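Local coordinates for Crov588 (Cafeteriavirus, PDB 6NYR), which is of unknown function but folds into a circular array of leucine-rich (FNIP-type) repeats, an architecture that in relatives often serves protein binding, at residues Asp503-Ile508 with Phe526-Thr531; Gly545-Gln550 with Gly567-Gln572. One frame throughout, in Å; residues are numbered along the deposited sequence.

Contact 1: Asp503-Ile508 with Phe526-Thr531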
ATOM      1  N   ASP A 503       5.829  17.584  22.469  1.00 44.70           N
ATOM      2  CA  ASP A 503       6.232  18.388  23.611  1.00 45.23           C
ATOM      3  C   ASP A 503       5.150  19.338  24.105  1.00 45.19           C
ATOM      4  O   ASP A 503       5.275  19.857  25.220  1.00 46.56           O
ATOM      5  CB  ASP A 503       7.474  19.224  23.272  1.00 45.05           C
ATOM      6  CG  ASP A 503       8.728  18.395  23.109  1.00 43.93           C
ATOM      7  OD1 ASP A 503       8.670  17.155  23.270  1.00 43.59           O
ATOM      8  OD2 ASP A 503       9.783  18.999  22.818  1.00 43.42           O
ATOM      9  N   PHE A 504       4.108  19.597  23.319  1.00 45.16           N
ATOM     10  CA  PHE A 504       3.159  20.630  23.711  1.00 46.87           C
ATOM     11  C   PHE A 504       2.544  20.308  25.065  1.00 44.79           C
ATOM     12  O   PHE A 504       1.951  19.239  25.245  1.00 43.81           O
ATOM     13  CB  PHE A 504       2.047  20.798  22.691  1.00 45.14           C
ATOM     14  CG  PHE A 504       1.076  21.890  23.062  1.00 46.45           C
ATOM     15  CD1 PHE A 504       1.316  23.199  22.688  1.00 47.05           C
ATOM     16  CD2 PHE A 504      -0.050  21.613  23.828  1.00 45.56           C
ATOM     17  CE1 PHE A 504       0.441  24.207  23.039  1.00 48.60           C
ATOM     18  CE2 PHE A 504      -0.924  22.617  24.186  1.00 46.27           C
ATOM     19  CZ  PHE A 504      -0.679  23.917  23.794  1.00 46.60           C
ATOM     20  N   ASN A 505       2.655  21.247  26.000  1.00 46.98           N
ATOM     21  CA  ASN A 505       2.097  21.059  27.333  1.00 52.70           C
ATOM     22  C   ASN A 505       1.800  22.409  27.979  1.00 56.52           C
ATOM     23  O   ASN A 505       2.302  22.710  29.069  1.00 60.07           O
ATOM     24  CB  ASN A 505       3.060  20.250  28.202  1.00 52.48           C
ATOM     25  CG  ASN A 505       2.420  19.780  29.496  1.00 53.48           C
ATOM     26  OD1 ASN A 505       1.194  19.733  29.619  1.00 49.69           O
ATOM     27  ND2 ASN A 505       3.245  19.427  30.470  1.00 53.68           N
ATOM     28  N   GLN A 506       1.001  23.232  27.302  1.00 57.56           N
ATOM     29  CA  GLN A 506       0.611  24.539  27.808  1.00 59.25           C
ATOM     30  C   GLN A 506      -0.884  24.546  28.103  1.00 57.91           C
ATOM     31  O   GLN A 506      -1.658  23.822  27.471  1.00 56.71           O
ATOM     32  CB  GLN A 506       0.934  25.651  26.801  1.00 58.79           C
ATOM     33  CG  GLN A 506       2.399  25.795  26.450  1.00 59.60           C
ATOM     34  CD  GLN A 506       3.267  26.080  27.659  1.00 61.20           C
ATOM     35  OE1 GLN A 506       2.986  26.982  28.446  1.00 60.60           O
ATOM     36  NE2 GLN A 506       4.336  25.304  27.810  1.00 62.92           N
ATOM     37  N   LYS A 507      -1.287  25.373  29.064  1.00 61.13           N
ATOM     38  CA  LYS A 507      -2.703  25.528  29.369  1.00 62.07           C
ATOM     39  C   LYS A 507      -3.437  26.165  28.196  1.00 55.98           C
ATOM     40  O   LYS A 507      -2.884  27.006  27.477  1.00 51.75           O
ATOM     41  CB  LYS A 507      -2.886  26.356  30.641  1.00 65.60           C
ATOM     42  CG  LYS A 507      -2.590  25.563  31.908  1.00 70.82           C
ATOM     43  CD  LYS A 507      -2.626  26.417  33.166  1.00 75.39           C
ATOM     44  CE  LYS A 507      -2.208  25.584  34.374  1.00 79.53           C
ATOM     45  NZ  LYS A 507      -1.782  26.409  35.536  1.00 82.88           N
ATOM     46  N   ILE A 508      -4.682  25.737  28.000  1.00 55.77           N
ATOM     47  CA  ILE A 508      -5.574  26.268  26.978  1.00 56.45           C
ATOM     48  C   ILE A 508      -6.739  26.954  27.679  1.00 56.74           C
ATOM     49  O   ILE A 508      -7.492  26.307  28.418  1.00 54.93           O
ATOM     50  CB  ILE A 508      -6.069  25.161  26.036  1.00 55.14           C
ATOM     51  CG1 ILE A 508      -4.881  24.332  25.539  1.00 55.08           C
ATOM     52  CG2 ILE A 508      -6.828  25.753  24.860  1.00 55.68           C
ATOM     53  CD1 ILE A 508      -5.226  23.313  24.476  1.00 55.16           C
ATOM     54  N   PHE A 526       1.028  16.418  26.666  1.00 44.67           N
ATOM     55  CA  PHE A 526      -0.019  17.278  27.194  1.00 46.91           C
ATOM     56  C   PHE A 526      -0.617  16.669  28.458  1.00 46.67           C
ATOM     57  O   PHE A 526      -1.093  15.529  28.446  1.00 47.11           O
ATOM     58  CB  PHE A 526      -1.120  17.515  26.165  1.00 46.81           C
ATOM     59  CG  PHE A 526      -2.215  18.404  26.681  1.00 46.09           C
ATOM     60  CD1 PHE A 526      -2.018  19.770  26.775  1.00 47.25           C
ATOM     61  CD2 PHE A 526      -3.419  17.876  27.112  1.00 47.46           C
ATOM     62  CE1 PHE A 526      -3.006  20.596  27.269  1.00 47.27           C
ATOM     63  CE2 PHE A 526      -4.415  18.694  27.604  1.00 48.36           C
ATOM     64  CZ  PHE A 526      -4.207  20.059  27.683  1.00 49.06           C
ATOM     65  N   ASN A 527      -0.595  17.426  29.549  1.00 48.51           N
ATOM     66  CA  ASN A 527      -1.175  16.963  30.803  1.00 55.55           C
ATOM     67  C   ASN A 527      -1.634  18.162  31.631  1.00 56.90           C
ATOM     68  O   ASN A 527      -1.309  18.294  32.812  1.00 57.17           O
ATOM     69  CB  ASN A 527      -0.174  16.102  31.575  1.00 54.92           C
ATOM     70  CG  ASN A 527      -0.808  15.391  32.753  1.00 54.63           C
ATOM     71  OD1 ASN A 527      -2.028  15.232  32.812  1.00 52.98           O
ATOM     72  ND2 ASN A 527       0.019  14.951  33.694  1.00 55.66           N
ATOM     73  N   GLN A 528      -2.414  19.046  31.019  1.00 56.31           N
ATOM     74  CA  GLN A 528      -2.969  20.204  31.705  1.00 57.16           C
ATOM     75  C   GLN A 528      -4.470  20.026  31.885  1.00 55.33           C
ATOM     76  O   GLN A 528      -5.155  19.505  30.999  1.00 55.24           O
ATOM     77  CB  GLN A 528      -2.693  21.503  30.943  1.00 56.37           C
ATOM     78  CG  GLN A 528      -1.220  21.810  30.734  1.00 55.42           C
ATOM     79  CD  GLN A 528      -0.442  21.886  32.034  1.00 56.78           C
ATOM     80  OE1 GLN A 528      -0.859  22.544  32.989  1.00 58.38           O
ATOM     81  NE2 GLN A 528       0.696  21.206  32.078  1.00 56.73           N
ATOM     82  N   ASN A 529      -4.973  20.451  33.040  1.00 58.76           N
ATOM     83  CA  ASN A 529      -6.393  20.323  33.327  1.00 57.96           C
ATOM     84  C   ASN A 529      -7.213  21.156  32.350  1.00 54.63           C
ATOM     85  O   ASN A 529      -6.878  22.306  32.053  1.00 54.25           O
ATOM     86  CB  ASN A 529      -6.675  20.773  34.758  1.00 60.30           C
ATOM     87  CG  ASN A 529      -8.130  20.643  35.131  1.00 62.24           C
ATOM     88  OD1 ASN A 529      -8.679  19.541  35.172  1.00 62.45           O
ATOM     89  ND2 ASN A 529      -8.771  21.774  35.408  1.00 65.05           N
ATOM     90  N   LEU A 530      -8.295  20.570  31.854  1.00 53.75           N
ATOM     91  CA  LEU A 530      -9.217  21.256  30.959  1.00 57.19           C
ATOM     92  C   LEU A 530     -10.423  21.721  31.768  1.00 57.31           C
ATOM     93  O   LEU A 530     -11.031  20.929  32.498  1.00 55.47           O
ATOM     94  CB  LEU A 530      -9.654  20.351  29.810  1.00 55.15           C
ATOM     95  CG  LEU A 530      -8.543  19.911  28.855  1.00 52.88           C
ATOM     96  CD1 LEU A 530      -9.007  18.722  28.012  1.00 51.14           C
ATOM     97  CD2 LEU A 530      -8.078  21.055  27.966  1.00 49.63           C
ATOM     98  N   THR A 531     -10.756  23.000  31.646  1.00 58.22           N
ATOM     99  CA  THR A 531     -11.823  23.611  32.420  1.00 58.93           C
ATOM    100  C   THR A 531     -13.041  23.864  31.531  1.00 60.57           C
ATOM    101  O   THR A 531     -13.102  23.413  30.380  1.00 62.22           O
ATOM    102  CB  THR A 531     -11.329  24.912  33.060  1.00 58.92           C
ATOM    103  OG1 THR A 531     -10.893  25.813  32.033  1.00 60.92           O
ATOM    104  CG2 THR A 531     -10.170  24.634  34.005  1.00 58.45           C
TER
HETATM  105  O   HOH W   1      -8.651  24.153  29.954  1.00 48.02           O
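The F526 ring carries the backbone N of its own repeat's Q528 over the centre of one face, while Q506 O of the preceding turn sits at its edge, in the ring plane, 3.5 Å from F526 CE1. The F504 ring has Q506 N over one face in the same way, though displaced toward the rim. Both phenylalanines hold CG anti to the backbone N (chi1 -178° in F504), so the rings run side by side and point the same way; F526 CD1 meets the edge of F504, 4.0 Å from F504 CD2, and the two do not form a face-to-face stack. I508 CD1 touches the same flank of F526 more loosely, and F522 stacks on that ring.

Beside the rings the flat amides take over. N505, with CG anti to its N, brings OD1 across to the next turn, where it accepts 2.9 Å bonds from N527 N and from Q528 NE2. Neither donor lies in the carboxamide plane; both approach from above it. Q528 bends at chi2 (-57°), crosses N505 at about a right angle and presents its N-H almost straight, at 168°. K507 passes across the bent glutamine, its CE 3.6 Å from Q528 OE1.

Farther along, a water donates to I508 O and accepts from T531 N. At N505 OD1 two N-H groups grip one oxygen, just as N483 OD1, one coil earlier, accepts from N505 N and Q506 NE2; this double grip fixes the N505 amide and probably polarises it.

Contact 2: Gly545-Gln550 with Gly567-Gln572; sequences GTCFNQ and GPKFNQ
K569, N549 and T546 lose the most surface here, and between them they make the polar links of one turn-on-turn contact. K569 occupies the third position of a type I beta turn, G567 to F570, and its backbone N donates a hydrogen bond to T546 O, 3.2 Å away and nearly along the C=O axis. Its side chain leaves with CG anti to the carbonyl carbon, so that K569 CB and CG lie against that same T546 oxygen before the chain climbs past C547. T546 is met a second time at its CA, on which P568 rests its CD.

N549 supplies the second grip. With CG anti to the backbone N (chi1 -169°), its OD1 takes a short 2.7 Å bond from N571 N and a longer one, 3.2 Å, from Q572 NE2; both donors stand above the carboxamide plane, and the Q572 amide is turned 49° from that of N549.

The buried ring of F570 lies alongside F548, pointing the same way, with CD1 3.9 Å from F548 CE2 and Q550 O at its ring edge. G567, a glycine, brings its CA to 3.5 Å from G545 O in a nearly straight CH···O contact.

Backbone and side-chain acceptors of one coil are therefore met by N-H donors of the next coil, with the asparagine standing in for a main-chain carbonyl where the coil has left its strand and the buried phenylalanines supplying the apolar filling.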
ATOM      1  N   GLY A 545      -3.237  12.153  24.534  1.00 41.94           N
ATOM      2  CA  GLY A 545      -1.944  11.545  24.322  1.00 42.13           C
ATOM      3  C   GLY A 545      -1.481  10.708  25.499  1.00 40.11           C
ATOM      4  O   GLY A 545      -2.223  10.435  26.444  1.00 36.90           O
ATOM      5  N   THR A 546      -0.204  10.328  25.444  1.00 42.76           N
ATOM      6  CA  THR A 546       0.358   9.424  26.440  1.00 42.05           C
ATOM      7  C   THR A 546       0.087   9.903  27.860  1.00 42.97           C
ATOM      8  O   THR A 546      -0.435   9.152  28.691  1.00 42.70           O
ATOM      9  CB  THR A 546       1.870   9.279  26.218  1.00 43.10           C
ATOM     10  OG1 THR A 546       2.120   8.666  24.947  1.00 45.69           O
ATOM     11  CG2 THR A 546       2.505   8.445  27.321  1.00 39.50           C
ATOM     12  N   CYS A 547       0.422  11.159  28.155  1.00 41.55           N
ATOM     13  CA  CYS A 547       0.556  11.580  29.541  1.00 44.61           C
ATOM     14  C   CYS A 547      -0.703  12.169  30.165  1.00 42.07           C
ATOM     15  O   CYS A 547      -0.743  12.311  31.392  1.00 45.92           O
ATOM     16  CB  CYS A 547       1.678  12.619  29.671  1.00 46.99           C
ATOM     17  SG  CYS A 547       3.341  11.951  29.493  1.00 49.22           S
ATOM     18  N   PHE A 548      -1.718  12.529  29.386  1.00 42.01           N
ATOM     19  CA  PHE A 548      -2.849  13.232  29.976  1.00 42.54           C
ATOM     20  C   PHE A 548      -3.482  12.394  31.081  1.00 44.33           C
ATOM     21  O   PHE A 548      -4.020  11.311  30.819  1.00 44.26           O
ATOM     22  CB  PHE A 548      -3.911  13.577  28.936  1.00 42.70           C
ATOM     23  CG  PHE A 548      -5.138  14.209  29.538  1.00 45.24           C
ATOM     24  CD1 PHE A 548      -5.148  15.556  29.873  1.00 45.58           C
ATOM     25  CD2 PHE A 548      -6.270  13.453  29.796  1.00 46.93           C
ATOM     26  CE1 PHE A 548      -6.269  16.136  30.440  1.00 46.50           C
ATOM     27  CE2 PHE A 548      -7.395  14.031  30.363  1.00 47.90           C
ATOM     28  CZ  PHE A 548      -7.391  15.372  30.685  1.00 47.08           C
ATOM     29  N   ASN A 549      -3.430  12.895  32.316  1.00 47.44           N
ATOM     30  CA  ASN A 549      -4.050  12.215  33.445  1.00 51.44           C
ATOM     31  C   ASN A 549      -4.614  13.233  34.440  1.00 53.20           C
ATOM     32  O   ASN A 549      -4.261  13.268  35.615  1.00 54.45           O
ATOM     33  CB  ASN A 549      -3.054  11.286  34.142  1.00 50.36           C
ATOM     34  CG  ASN A 549      -3.719  10.365  35.152  1.00 50.02           C
ATOM     35  OD1 ASN A 549      -4.909  10.070  35.049  1.00 46.71           O
ATOM     36  ND2 ASN A 549      -2.951   9.917  36.140  1.00 54.31           N
ATOM     37  N   GLN A 550      -5.509  14.090  33.961  1.00 54.55           N
ATOM     38  CA  GLN A 550      -6.201  15.050  34.806  1.00 56.51           C
ATOM     39  C   GLN A 550      -7.662  14.641  34.949  1.00 53.48           C
ATOM     40  O   GLN A 550      -8.239  14.016  34.054  1.00 51.19           O
ATOM     41  CB  GLN A 550      -6.117  16.468  34.235  1.00 55.59           C
ATOM     42  CG  GLN A 550      -4.709  16.996  34.144  1.00 55.76           C
ATOM     43  CD  GLN A 550      -3.986  16.959  35.473  1.00 55.67           C
ATOM     44  OE1 GLN A 550      -4.453  17.515  36.467  1.00 58.34           O
ATOM     45  NE2 GLN A 550      -2.845  16.278  35.501  1.00 54.69           N
ATOM     46  N   GLY A 567      -5.651   8.248  26.589  1.00 46.24           N
ATOM     47  CA  GLY A 567      -4.344   7.688  26.345  1.00 46.50           C
ATOM     48  C   GLY A 567      -3.871   6.726  27.414  1.00 44.89           C
ATOM     49  O   GLY A 567      -4.552   6.473  28.410  1.00 42.59           O
ATOM     50  N   PRO A 568      -2.665   6.183  27.222  1.00 43.79           N
ATOM     51  CA  PRO A 568      -2.126   5.190  28.162  1.00 45.38           C
ATOM     52  C   PRO A 568      -2.286   5.515  29.641  1.00 44.56           C
ATOM     53  O   PRO A 568      -2.726   4.656  30.412  1.00 43.55           O
ATOM     54  CB  PRO A 568      -0.639   5.128  27.775  1.00 42.40           C
ATOM     55  CG  PRO A 568      -0.639   5.394  26.291  1.00 43.81           C
ATOM     56  CD  PRO A 568      -1.827   6.320  26.011  1.00 43.26           C
ATOM     57  N   LYS A 569      -1.926   6.729  30.051  1.00 41.90           N
ATOM     58  CA  LYS A 569      -1.790   7.047  31.467  1.00 47.16           C
ATOM     59  C   LYS A 569      -3.051   7.611  32.118  1.00 47.52           C
ATOM     60  O   LYS A 569      -3.040   7.852  33.330  1.00 50.63           O
ATOM     61  CB  LYS A 569      -0.629   8.033  31.675  1.00 52.31           C
ATOM     62  CG  LYS A 569       0.749   7.391  31.636  1.00 56.60           C
ATOM     63  CD  LYS A 569       1.817   8.285  32.257  1.00 61.85           C
ATOM     64  CE  LYS A 569       3.151   7.549  32.353  1.00 67.50           C
ATOM     65  NZ  LYS A 569       4.314   8.349  31.876  1.00 71.15           N
ATOM     66  N   PHE A 570      -4.125   7.842  31.370  1.00 44.69           N
ATOM     67  CA  PHE A 570      -5.327   8.397  31.979  1.00 46.06           C
ATOM     68  C   PHE A 570      -5.933   7.381  32.947  1.00 48.89           C
ATOM     69  O   PHE A 570      -6.234   6.246  32.557  1.00 47.86           O
ATOM     70  CB  PHE A 570      -6.357   8.798  30.924  1.00 45.82           C
ATOM     71  CG  PHE A 570      -7.664   9.250  31.517  1.00 44.23           C
ATOM     72  CD1 PHE A 570      -7.822  10.547  31.981  1.00 44.19           C
ATOM     73  CD2 PHE A 570      -8.725   8.369  31.637  1.00 45.72           C
ATOM     74  CE1 PHE A 570      -9.019  10.959  32.542  1.00 42.28           C
ATOM     75  CE2 PHE A 570      -9.926   8.778  32.196  1.00 44.84           C
ATOM     76  CZ  PHE A 570     -10.071  10.075  32.648  1.00 39.87           C
ATOM     77  N   ASN A 571      -6.111   7.778  34.204  1.00 51.39           N
ATOM     78  CA  ASN A 571      -6.667   6.885  35.215  1.00 51.61           C
ATOM     79  C   ASN A 571      -7.375   7.695  36.301  1.00 53.21           C
ATOM     80  O   ASN A 571      -7.023   7.665  37.479  1.00 52.37           O
ATOM     81  CB  ASN A 571      -5.559   6.012  35.799  1.00 52.27           C
ATOM     82  CG  ASN A 571      -6.090   4.909  36.688  1.00 52.31           C
ATOM     83  OD1 ASN A 571      -7.216   4.440  36.508  1.00 48.95           O
ATOM     84  ND2 ASN A 571      -5.287   4.491  37.661  1.00 54.07           N
ATOM     85  N   GLN A 572      -8.412   8.429  35.908  1.00 54.81           N
ATOM     86  CA  GLN A 572      -9.181   9.250  36.829  1.00 54.33           C
ATOM     87  C   GLN A 572     -10.631   8.793  36.887  1.00 52.23           C
ATOM     88  O   GLN A 572     -11.176   8.267  35.912  1.00 48.54           O
ATOM     89  CB  GLN A 572      -9.145  10.734  36.430  1.00 54.51           C
ATOM     90  CG  GLN A 572      -7.764  11.358  36.454  1.00 55.19           C
ATOM     91  CD  GLN A 572      -7.161  11.378  37.846  1.00 57.45           C
ATOM     92  OE1 GLN A 572      -7.852  11.638  38.835  1.00 60.42           O
ATOM     93  NE2 GLN A 572      -5.864  11.104  37.928  1.00 53.34           N
TER

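In the fold
Followed from the N terminus, the chain leaves strand 497-499, runs through 503-508, passes strand 519-521 and reaches 526-531, where contact 1 closes one turn of the solenoid. Strand 541-543 then leads to 545-550, and after strand 563-565 the segment 567-572 closes contact 2. The two loops are in series, neither enclosing nor crossing the other, with centres about 12 Å apart. They also touch: N527 of contact 1 offers OD1 to N549 N and Q550 NE2 of contact 2, so three successive junctions share one pattern. Together they tie neighbouring coils just beyond the parallel strands, part of the curved wall of a circular leucine-rich repeat protein.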